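Local coordinates for CDGSH iron-sulfur domain-containing protein 3, mitochondrial (PDB 6AVJ), which binds two [2Fe-2S] clusters in mitochondria, can transfer them to the apoferredoxins FDX1 and FDX2, and contributes to iron and reactive-oxygen homeostasis, at residues A[2-10]-A[83-92]; A[13-24]-A[49-60]. The protein carries 2 engineered substitutions. All coordinates share one frame; numbering follows the deposited sequence.

Contact 1 of 2, residues A[2-10]-A[83-92]; sequences ARSVVALKT and VQKAEVGSPL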
loop_
_atom_site.group_PDB
_atom_site.type_symbol
_atom_site.label_atom_id
_atom_site.label_comp_id
_atom_site.label_asym_id
_atom_site.label_seq_id
_atom_site.Cartn_x
_atom_site.Cartn_y
_atom_site.Cartn_z
ATOM N N ALA A 2 11.325 7.249 -7.780
ATOM C CA ALA A 2 11.989 6.087 -7.217
ATOM C C ALA A 2 11.180 4.815 -7.511
ATOM O O ALA A 2 9.974 4.868 -7.778
ATOM C CB ALA A 2 12.166 6.279 -5.701
ATOM N N ARG A 3 11.853 3.655 -7.453
ATOM C CA ARG A 3 11.143 2.371 -7.486
ATOM C C ARG A 3 10.318 2.187 -6.203
ATOM O O ARG A 3 10.732 2.604 -5.134
ATOM C CB ARG A 3 12.153 1.212 -7.628
ATOM C CG ARG A 3 12.967 1.290 -8.954
ATOM C CD ARG A 3 13.965 0.118 -9.148
ATOM N NE ARG A 3 13.289 -1.151 -9.422
ATOM C CZ ARG A 3 13.877 -2.347 -9.378
ATOM N NH1 ARG A 3 15.172 -2.470 -9.079
ATOM N NH2 ARG A 3 13.154 -3.432 -9.627
ATOM N N SER A 4 9.147 1.558 -6.309
ATOM C CA SER A 4 8.475 1.194 -5.067
ATOM C C SER A 4 9.163 -0.020 -4.439
ATOM O O SER A 4 9.850 -0.803 -5.103
ATOM C CB SER A 4 6.997 0.884 -5.312
ATOM O OG SER A 4 6.934 -0.257 -6.149
ATOM N N VAL A 5 8.929 -0.201 -3.153
ATOM C CA VAL A 5 9.497 -1.332 -2.426
ATOM C C VAL A 5 8.395 -2.117 -1.698
ATOM O O VAL A 5 7.285 -1.634 -1.463
ATOM C CB VAL A 5 10.609 -0.849 -1.437
ATOM C CG1 VAL A 5 11.737 -0.082 -2.216
ATOM C CG2 VAL A 5 10.025 0.039 -0.308
ATOM N N VAL A 6 8.685 -3.380 -1.425
ATOM C CA VAL A 6 7.747 -4.254 -0.723
ATOM C C VAL A 6 7.772 -3.878 0.763
ATOM O O VAL A 6 8.812 -3.996 1.426
ATOM C CB VAL A 6 8.135 -5.733 -0.934
ATOM C CG1 VAL A 6 7.312 -6.645 -0.055
ATOM C CG2 VAL A 6 8.044 -6.132 -2.378
ATOM N N ALA A 7 6.642 -3.388 1.289
ATOM C CA ALA A 7 6.604 -3.019 2.712
ATOM C C ALA A 7 6.354 -4.225 3.602
ATOM O O ALA A 7 6.950 -4.352 4.680
ATOM C CB ALA A 7 5.520 -1.960 2.965
ATOM N N LEU A 8 5.427 -5.083 3.200
ATOM C CA LEU A 8 5.104 -6.290 3.939
ATOM C C LEU A 8 4.626 -7.278 2.909
ATOM O O LEU A 8 4.398 -6.915 1.749
ATOM C CB LEU A 8 4.015 -6.040 5.025
ATOM C CG LEU A 8 4.359 -4.995 6.079
ATOM C CD1 LEU A 8 3.134 -4.386 6.735
ATOM C CD2 LEU A 8 5.294 -5.659 7.129
ATOM N N LYS A 9 4.411 -8.518 3.354
ATOM C CA LYS A 9 4.024 -9.609 2.476
ATOM C C LYS A 9 2.648 -10.152 2.783
ATOM O O LYS A 9 2.258 -11.163 2.208
ATOM C CB LYS A 9 5.033 -10.755 2.553
ATOM C CG LYS A 9 6.359 -10.427 1.924
ATOM C CD LYS A 9 7.227 -11.696 2.002
ATOM C CE LYS A 9 8.635 -11.352 1.809
ATOM N NZ LYS A 9 9.522 -12.551 2.083
ATOM N N THR A 10 1.897 -9.502 3.664
ATOM C CA THR A 10 0.496 -9.855 3.906
ATOM C C THR A 10 -0.274 -8.549 4.020
ATOM O O THR A 10 0.241 -7.584 4.619
ATOM C CB THR A 10 0.316 -10.663 5.208
ATOM O OG1 THR A 10 0.783 -9.886 6.302
ATOM C CG2 THR A 10 1.152 -11.868 5.184
ATOM N N VAL A 83 6.344 -12.628 -4.772
ATOM C CA VAL A 83 6.260 -11.709 -3.636
ATOM C C VAL A 83 6.691 -12.401 -2.347
ATOM O O VAL A 83 7.340 -11.792 -1.497
ATOM C CB VAL A 83 4.833 -11.119 -3.515
ATOM C CG1 VAL A 83 4.659 -10.327 -2.186
ATOM C CG2 VAL A 83 4.567 -10.169 -4.687
ATOM N N GLN A 84 6.302 -13.659 -2.141
ATOM C CA GLN A 84 6.633 -14.274 -0.864
ATOM C C GLN A 84 8.146 -14.440 -0.691
ATOM O O GLN A 84 8.639 -14.425 0.438
ATOM C CB GLN A 84 5.931 -15.614 -0.731
ATOM C CG GLN A 84 4.428 -15.495 -0.397
ATOM C CD GLN A 84 4.195 -14.639 0.846
ATOM O OE1 GLN A 84 4.690 -14.970 1.933
ATOM N NE2 GLN A 84 3.500 -13.514 0.687
ATOM N N LYS A 85 8.891 -14.560 -1.789
ATOM C CA LYS A 85 10.352 -14.662 -1.740
ATOM C C LYS A 85 11.035 -13.318 -1.747
ATOM O O LYS A 85 12.266 -13.275 -1.700
ATOM C CB LYS A 85 10.890 -15.461 -2.927
ATOM C CG LYS A 85 10.529 -16.924 -2.908
ATOM C CD LYS A 85 10.885 -17.520 -4.242
ATOM C CE LYS A 85 10.572 -18.966 -4.317
ATOM N NZ LYS A 85 11.104 -19.400 -5.597
ATOM N N ALA A 86 10.281 -12.223 -1.880
ATOM C CA ALA A 86 10.905 -10.906 -1.951
ATOM C C ALA A 86 11.391 -10.490 -0.578
ATOM O O ALA A 86 10.946 -10.999 0.443
ATOM C CB ALA A 86 9.925 -9.859 -2.507
ATOM N N GLU A 87 12.311 -9.542 -0.546
ATOM C CA GLU A 87 12.799 -9.032 0.722
ATOM C C GLU A 87 12.066 -7.744 1.046
ATOM O O GLU A 87 11.977 -6.851 0.192
ATOM C CB GLU A 87 14.306 -8.797 0.675
ATOM C CG GLU A 87 14.866 -8.337 2.012
ATOM C CD GLU A 87 16.354 -8.082 1.954
ATOM O OE1 GLU A 87 17.066 -8.934 1.379
ATOM O OE2 GLU A 87 16.806 -7.022 2.470
ATOM N N VAL A 88 11.536 -7.636 2.270
ATOM C CA VAL A 88 10.879 -6.388 2.621
ATOM C C VAL A 88 11.909 -5.276 2.529
ATOM O O VAL A 88 13.082 -5.439 2.911
ATOM C CB VAL A 88 10.211 -6.435 4.014
ATOM C CG1 VAL A 88 9.134 -7.526 4.060
ATOM C CG2 VAL A 88 11.224 -6.641 5.119
ATOM N N GLY A 89 11.478 -4.134 2.005
ATOM C CA GLY A 89 12.340 -2.979 1.866
ATOM C C GLY A 89 13.071 -2.893 0.547
ATOM O O GLY A 89 13.694 -1.859 0.266
ATOM N N SER A 90 12.992 -3.924 -0.273
ATOM C CA SER A 90 13.533 -4.001 -1.620
ATOM C C SER A 90 12.432 -4.016 -2.689
ATOM O O SER A 90 11.304 -4.460 -2.435
ATOM C CB SER A 90 14.387 -5.276 -1.787
ATOM O OG SER A 90 15.566 -5.201 -0.986
ATOM N N PRO A 91 12.757 -3.567 -3.902
ATOM C CA PRO A 91 11.796 -3.632 -5.007
ATOM C C PRO A 91 11.569 -5.073 -5.403
ATOM O O PRO A 91 12.392 -5.958 -5.153
ATOM C CB PRO A 91 12.470 -2.824 -6.132
ATOM C CG PRO A 91 13.889 -2.665 -5.742
ATOM C CD PRO A 91 14.072 -3.056 -4.328
ATOM N N LEU A 92 10.406 -5.312 -5.988
ATOM C CA LEU A 92 10.044 -6.671 -6.363
ATOM C C LEU A 92 10.874 -7.083 -7.587
ATOM O O LEU A 92 11.190 -6.278 -8.503
ATOM C CB LEU A 92 8.531 -6.775 -6.647
ATOM C CG LEU A 92 7.921 -8.164 -6.870
ATOM C CD1 LEU A 92 8.156 -9.062 -5.667
ATOM C CD2 LEU A 92 6.424 -8.071 -7.158
ATOM O OXT LEU A 92 11.266 -8.252 -7.641
HETATM O O HOH W 1 8.457 -3.233 -5.942
#
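V6 is clasped from two directions by the chain around G89. Its N-H runs almost straight to S90 O (3.0 Å, 175°), approaching from above that carbonyl's plane, while V6 O takes the amide of G89 in its own carbonyl plane at 2.7 Å from G89 N. V6 CG2 rests on A86 CB at 4.2 Å. V5 CG1 lies against G89 O. A type II beta turn from E87 to S90, with positive phi at G89, presents the G89 amide to V6. The turn belongs to the C-terminal tail, which leaves helix 81-84 and packs on the N-terminal segment. At the helix end K9, extended beyond CG, brings K9 NZ to Q84 O, donating over 2.6 Å. In return Q84 NE2 meets a lone pair of K9 O at 3.1 Å, besides bonding the carbonyl of the engineered C78. A leucine in place of K9 would probably leave Q84 O without its ammonium partner and loosen the tail's hold. Toward solvent the contact thins: the R3 side chain crosses that of P91 at about a right angle, P91 CB over one guanidinium face, and a water bridges S4 O to L92 N.

Contact 2 of 2, residues A[13-24]-A[49-60]; sequences KVELVAGKTYRW and PLKFKAQETRMV. With FES (Fe2/s2 (inorganic) cluster), chain D.
The amide of Y22 donates to F52 O over 2.7 Å from Y22 N, nearly straight at 171°, and F52 N returns the bond to Y22 O. This hydrogen-bonded pair lies in the middle of 21-24 and 50-53, two antiparallel strands well separated along the chain; W24 and L50 form the next. Strands 13-16 and 58-60 are joined likewise through V14 with V60 and L16 with R58. Between the two ladders 13-24 makes a type II turn from V17 to K20, where G19 N bonds A54 O and A18 N runs to T57 OG1 (2.9 Å, 176°). These paired strands match the beta cap of the NEET fold, here built within a single chain.

The face bearing V14, L16, V60, Y22 and F52 is largely apolar. Because F52 CG stands between its backbone N and carbonyl carbon (chi1 67°), the ring swings across to Y22, whose CB sits over its face, 3.8 Å from Y22 CB to the F52 ring centroid; the two rings barely overlap. L16 bridges the ladders: L16 CD1 comes to the edge of the F52 ring, 4.0 Å from F52 CE2, L16 CD2 lies over one face of Y22, and L16 CG packs 3.7 Å from V60 CG2. Y22 OH accepts the amide of V17, 2.9 Å from V17 N. W24 offers its ring edge to L50 CB, while W24 NE1 bonds C63 O. On the other face M59 SD nestles at E15 CB, and K51 CD lies over one face of the R23 guanidinium. P49 lines a cluster pocket, P49 CA lying 3.9 Å from cluster atom S1. With R23 NH2 and K51 NZ only 4.5 Å apart, like charges probably repel mildly, so that pairing is likely to rest on strand bonds and aliphatic stems.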
loop_
_atom_site.group_PDB
_atom_site.type_symbol
_atom_site.label_atom_id
_atom_site.label_comp_id
_atom_site.label_asym_id
_atom_site.label_seq_id
_atom_site.Cartn_x
_atom_site.Cartn_y
_atom_site.Cartn_z
ATOM N N LYS A 13 -5.943 -5.563 7.102
ATOM C CA LYS A 13 -7.384 -5.354 7.095
ATOM C C LYS A 13 -7.689 -4.065 7.825
ATOM O O LYS A 13 -7.149 -3.826 8.904
ATOM C CB LYS A 13 -8.106 -6.527 7.773
ATOM C CG LYS A 13 -7.911 -7.848 7.106
ATOM C CD LYS A 13 -8.959 -8.861 7.558
ATOM C CE LYS A 13 -8.606 -10.294 7.127
ATOM N NZ LYS A 13 -7.692 -11.026 8.095
ATOM N N VAL A 14 -8.555 -3.230 7.243
ATOM C CA VAL A 14 -8.897 -1.944 7.840
ATOM C C VAL A 14 -10.402 -1.739 7.696
ATOM O O VAL A 14 -11.014 -2.094 6.670
ATOM C CB VAL A 14 -8.133 -0.754 7.201
ATOM C CG1 VAL A 14 -6.669 -0.924 7.280
ATOM C CG2 VAL A 14 -8.466 -0.626 5.804
ATOM N N GLU A 15 -10.992 -1.155 8.727
ATOM C CA GLU A 15 -12.403 -0.772 8.670
ATOM C C GLU A 15 -12.449 0.609 8.034
ATOM O O GLU A 15 -12.095 1.604 8.676
ATOM C CB GLU A 15 -13.043 -0.789 10.061
ATOM C CG GLU A 15 -14.511 -0.436 9.935
ATOM C CD GLU A 15 -15.300 -0.577 11.225
ATOM O OE1 GLU A 15 -14.932 -1.385 12.080
ATOM O OE2 GLU A 15 -16.309 0.119 11.334
ATOM N N LEU A 16 -12.848 0.671 6.769
ATOM C CA LEU A 16 -13.126 1.959 6.111
ATOM C C LEU A 16 -14.454 2.547 6.567
ATOM O O LEU A 16 -15.416 1.816 6.777
ATOM C CB LEU A 16 -13.191 1.812 4.602
ATOM C CG LEU A 16 -11.936 1.267 3.932
ATOM C CD1 LEU A 16 -12.112 1.271 2.388
ATOM C CD2 LEU A 16 -10.741 1.989 4.358
ATOM N N VAL A 17 -14.495 3.872 6.680
ATOM C CA VAL A 17 -15.659 4.641 7.152
ATOM C C VAL A 17 -16.189 5.458 5.978
ATOM O O VAL A 17 -15.431 6.230 5.363
ATOM C CB VAL A 17 -15.274 5.549 8.327
ATOM C CG1 VAL A 17 -16.438 6.552 8.646
ATOM C CG2 VAL A 17 -14.882 4.709 9.552
ATOM N N ALA A 18 -17.446 5.219 5.611
ATOM C CA ALA A 18 -18.098 5.917 4.509
ATOM C C ALA A 18 -17.920 7.425 4.662
ATOM O O ALA A 18 -18.151 7.989 5.738
ATOM C CB ALA A 18 -19.602 5.552 4.458
ATOM N N GLY A 19 -17.422 8.052 3.589
ATOM C CA GLY A 19 -17.209 9.475 3.534
ATOM C C GLY A 19 -15.845 9.928 3.957
ATOM O O GLY A 19 -15.563 11.138 3.924
ATOM N N LYS A 20 -15.016 9.017 4.428
ATOM C CA LYS A 20 -13.725 9.400 4.969
ATOM C C LYS A 20 -12.696 9.272 3.865
ATOM O O LYS A 20 -12.772 8.352 3.043
ATOM C CB LYS A 20 -13.331 8.537 6.158
ATOM C CG LYS A 20 -12.077 9.001 6.849
ATOM C CD LYS A 20 -11.998 8.349 8.229
ATOM C CE LYS A 20 -10.638 8.505 8.876
ATOM N NZ LYS A 20 -10.710 7.930 10.249
ATOM N N THR A 21 -11.777 10.221 3.829
ATOM C CA THR A 21 -10.717 10.246 2.816
ATOM C C THR A 21 -9.476 9.545 3.335
ATOM O O THR A 21 -9.052 9.774 4.470
ATOM C CB THR A 21 -10.357 11.684 2.414
ATOM O OG1 THR A 21 -11.483 12.244 1.761
ATOM C CG2 THR A 21 -9.157 11.703 1.453
ATOM N N TYR A 22 -8.904 8.680 2.499
ATOM C CA TYR A 22 -7.744 7.882 2.852
ATOM C C TYR A 22 -6.659 8.125 1.813
ATOM O O TYR A 22 -6.958 8.505 0.671
ATOM C CB TYR A 22 -8.090 6.380 2.913
ATOM C CG TYR A 22 -9.119 6.021 3.979
ATOM C CD1 TYR A 22 -10.491 6.093 3.719
ATOM C CD2 TYR A 22 -8.719 5.682 5.263
ATOM C CE1 TYR A 22 -11.435 5.806 4.714
ATOM C CE2 TYR A 22 -9.671 5.363 6.264
ATOM C CZ TYR A 22 -11.016 5.428 5.973
ATOM O OH TYR A 22 -11.940 5.138 6.960
ATOM N N ARG A 23 -5.402 7.857 2.212
ATOM C CA ARG A 23 -4.214 8.043 1.348
ATOM C C ARG A 23 -3.364 6.782 1.423
ATOM O O ARG A 23 -2.646 6.560 2.404
ATOM C CB ARG A 23 -3.419 9.272 1.746
ATOM C CG ARG A 23 -4.163 10.601 1.400
ATOM C CD ARG A 23 -3.494 11.819 1.964
ATOM N NE ARG A 23 -4.173 13.035 1.497
ATOM C CZ ARG A 23 -5.310 13.511 2.003
ATOM N NH1 ARG A 23 -5.911 12.897 3.017
ATOM N NH2 ARG A 23 -5.856 14.618 1.506
ATOM N N TRP A 24 -3.507 5.927 0.424
ATOM C CA TRP A 24 -2.823 4.640 0.431
ATOM C C TRP A 24 -1.347 4.806 0.086
ATOM O O TRP A 24 -0.999 5.497 -0.870
ATOM C CB TRP A 24 -3.444 3.704 -0.578
ATOM C CG TRP A 24 -2.758 2.347 -0.729
ATOM C CD1 TRP A 24 -2.690 1.380 0.207
ATOM C CD2 TRP A 24 -2.135 1.818 -1.899
ATOM N NE1 TRP A 24 -2.059 0.271 -0.292
ATOM C CE2 TRP A 24 -1.719 0.517 -1.598
ATOM C CE3 TRP A 24 -1.937 2.300 -3.196
ATOM C CZ2 TRP A 24 -1.026 -0.279 -2.532
ATOM C CZ3 TRP A 24 -1.293 1.519 -4.112
ATOM C CH2 TRP A 24 -0.828 0.242 -3.777
ATOM N N PRO A 49 0.807 9.533 -2.545
ATOM C CA PRO A 49 -0.139 8.469 -2.165
ATOM C C PRO A 49 -1.391 8.496 -3.035
ATOM O O PRO A 49 -1.729 9.511 -3.658
ATOM C CB PRO A 49 -0.464 8.799 -0.703
ATOM C CG PRO A 49 -0.346 10.269 -0.642
ATOM C CD PRO A 49 0.892 10.553 -1.499
ATOM N N LEU A 50 -2.029 7.339 -3.133
ATOM C CA LEU A 50 -3.273 7.189 -3.891
ATOM C C LEU A 50 -4.420 7.635 -2.993
ATOM O O LEU A 50 -4.832 6.925 -2.071
ATOM C CB LEU A 50 -3.429 5.748 -4.384
ATOM C CG LEU A 50 -4.678 5.476 -5.266
ATOM C CD1 LEU A 50 -4.444 6.085 -6.603
ATOM C CD2 LEU A 50 -4.905 3.961 -5.477
ATOM N N LYS A 51 -4.929 8.839 -3.235
ATOM C CA LYS A 51 -6.008 9.368 -2.405
ATOM C C LYS A 51 -7.333 8.756 -2.850
ATOM O O LYS A 51 -7.626 8.685 -4.054
ATOM C CB LYS A 51 -6.051 10.901 -2.475
ATOM C CG LYS A 51 -7.028 11.553 -1.473
ATOM C CD LYS A 51 -6.915 13.103 -1.417
ATOM C CE LYS A 51 -7.362 13.697 -2.714
ATOM N NZ LYS A 51 -7.396 15.194 -2.639
ATOM N N PHE A 52 -8.127 8.282 -1.882
ATOM C CA PHE A 52 -9.451 7.739 -2.190
ATOM C C PHE A 52 -10.416 8.012 -1.044
ATOM O O PHE A 52 -10.030 8.156 0.115
ATOM C CB PHE A 52 -9.460 6.235 -2.525
ATOM C CG PHE A 52 -9.107 5.318 -1.370
ATOM C CD1 PHE A 52 -7.784 5.158 -0.978
ATOM C CD2 PHE A 52 -10.091 4.612 -0.680
ATOM C CE1 PHE A 52 -7.443 4.301 0.057
ATOM C CE2 PHE A 52 -9.741 3.773 0.392
ATOM C CZ PHE A 52 -8.441 3.610 0.735
ATOM N N LYS A 53 -11.688 8.096 -1.385
ATOM C CA LYS A 53 -12.726 8.386 -0.398
ATOM C C LYS A 53 -13.603 7.155 -0.319
ATOM O O LYS A 53 -14.095 6.680 -1.346
ATOM C CB LYS A 53 -13.579 9.599 -0.779
ATOM C CG LYS A 53 -14.726 9.871 0.250
ATOM C CD LYS A 53 -15.553 11.142 -0.027
ATOM C CE LYS A 53 -14.789 12.405 0.298
ATOM N NZ LYS A 53 -15.718 13.565 0.329
ATOM N N ALA A 54 -13.793 6.644 0.878
ATOM C CA ALA A 54 -14.554 5.413 1.037
ATOM C C ALA A 54 -16.016 5.681 0.740
ATOM O O ALA A 54 -16.581 6.628 1.271
ATOM C CB ALA A 54 -14.429 4.876 2.463
ATOM N N GLN A 55 -16.641 4.815 -0.051
ATOM C CA GLN A 55 -18.045 4.997 -0.388
ATOM C C GLN A 55 -18.970 4.269 0.572
ATOM O O GLN A 55 -20.144 4.634 0.665
ATOM C CB GLN A 55 -18.310 4.520 -1.820
ATOM C CG GLN A 55 -17.441 5.221 -2.894
ATOM C CD GLN A 55 -17.781 6.684 -3.076
ATOM O OE1 GLN A 55 -18.796 7.025 -3.683
ATOM N NE2 GLN A 55 -16.917 7.565 -2.568
ATOM N N GLU A 56 -18.468 3.265 1.294
ATOM C CA GLU A 56 -19.285 2.496 2.221
ATOM C C GLU A 56 -18.436 2.073 3.420
ATOM O O GLU A 56 -17.210 2.014 3.345
ATOM C CB GLU A 56 -19.951 1.311 1.508
ATOM C CG GLU A 56 -19.080 0.487 0.669
ATOM C CD GLU A 56 -19.841 -0.606 -0.116
ATOM O OE1 GLU A 56 -21.040 -0.431 -0.440
ATOM O OE2 GLU A 56 -19.220 -1.644 -0.412
ATOM N N THR A 57 -19.092 1.879 4.558
ATOM C CA THR A 57 -18.411 1.402 5.756
ATOM C C THR A 57 -18.301 -0.114 5.658
ATOM O O THR A 57 -19.307 -0.801 5.538
ATOM C CB THR A 57 -19.140 1.853 7.028
ATOM O OG1 THR A 57 -19.051 3.286 7.137
ATOM C CG2 THR A 57 -18.497 1.186 8.314
ATOM N N ARG A 58 -17.073 -0.631 5.648
ATOM C CA ARG A 58 -16.843 -2.065 5.495
ATOM C C ARG A 58 -15.376 -2.368 5.803
ATOM O O ARG A 58 -14.526 -1.479 5.773
ATOM C CB ARG A 58 -17.217 -2.566 4.091
ATOM C CG ARG A 58 -16.395 -1.998 2.936
ATOM C CD ARG A 58 -16.741 -2.645 1.595
ATOM N NE ARG A 58 -16.791 -4.110 1.676
ATOM C CZ ARG A 58 -17.913 -4.829 1.551
ATOM N NH1 ARG A 58 -19.093 -4.239 1.351
ATOM N NH2 ARG A 58 -17.854 -6.158 1.644
ATOM N N MET A 59 -15.099 -3.629 6.101
ATOM C CA MET A 59 -13.728 -4.129 6.248
ATOM C C MET A 59 -13.145 -4.394 4.849
ATOM O O MET A 59 -13.793 -5.035 4.023
ATOM C CB MET A 59 -13.718 -5.440 7.028
ATOM C CG MET A 59 -14.300 -5.343 8.424
ATOM S SD MET A 59 -13.409 -4.155 9.448
ATOM C CE MET A 59 -11.708 -4.827 9.313
ATOM N N VAL A 60 -11.949 -3.889 4.570
ATOM C CA VAL A 60 -11.269 -4.192 3.317
ATOM C C VAL A 60 -9.860 -4.665 3.660
ATOM O O VAL A 60 -9.389 -4.512 4.780
ATOM C CB VAL A 60 -11.192 -2.995 2.367
ATOM C CG1 VAL A 60 -12.596 -2.468 2.058
ATOM C CG2 VAL A 60 -10.324 -1.926 2.969
HETATM FE FE1 FES D . 3.458 8.426 1.126
HETATM FE FE2 FES D . 4.339 5.897 0.763
HETATM S S1 FES D . 3.085 7.043 -0.610
HETATM S S2 FES D . 4.668 7.191 2.508
HETATM O O HOH W 2 -17.266 13.234 2.954
#

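Contact 2 is nested inside the loop that contact 1 closes: the chain runs from 2-10 into 13-24, passes through 49-60, and returns at 83-92. Their centres are about 23 Å apart, on opposite sides of the chain's centre, and apart from adjoining in sequence the two do not touch. Contact 2 pairs the beta strands at one end, whereas contact 1 fastens the two termini together at the other. Contact 2 comes near both clusters, through P49 of the first pocket and W24 beside C63 of the second; contact 1 comes near the second, through V83 by its ligand C65. The single chain thus appears to enclose both clusters between these ends.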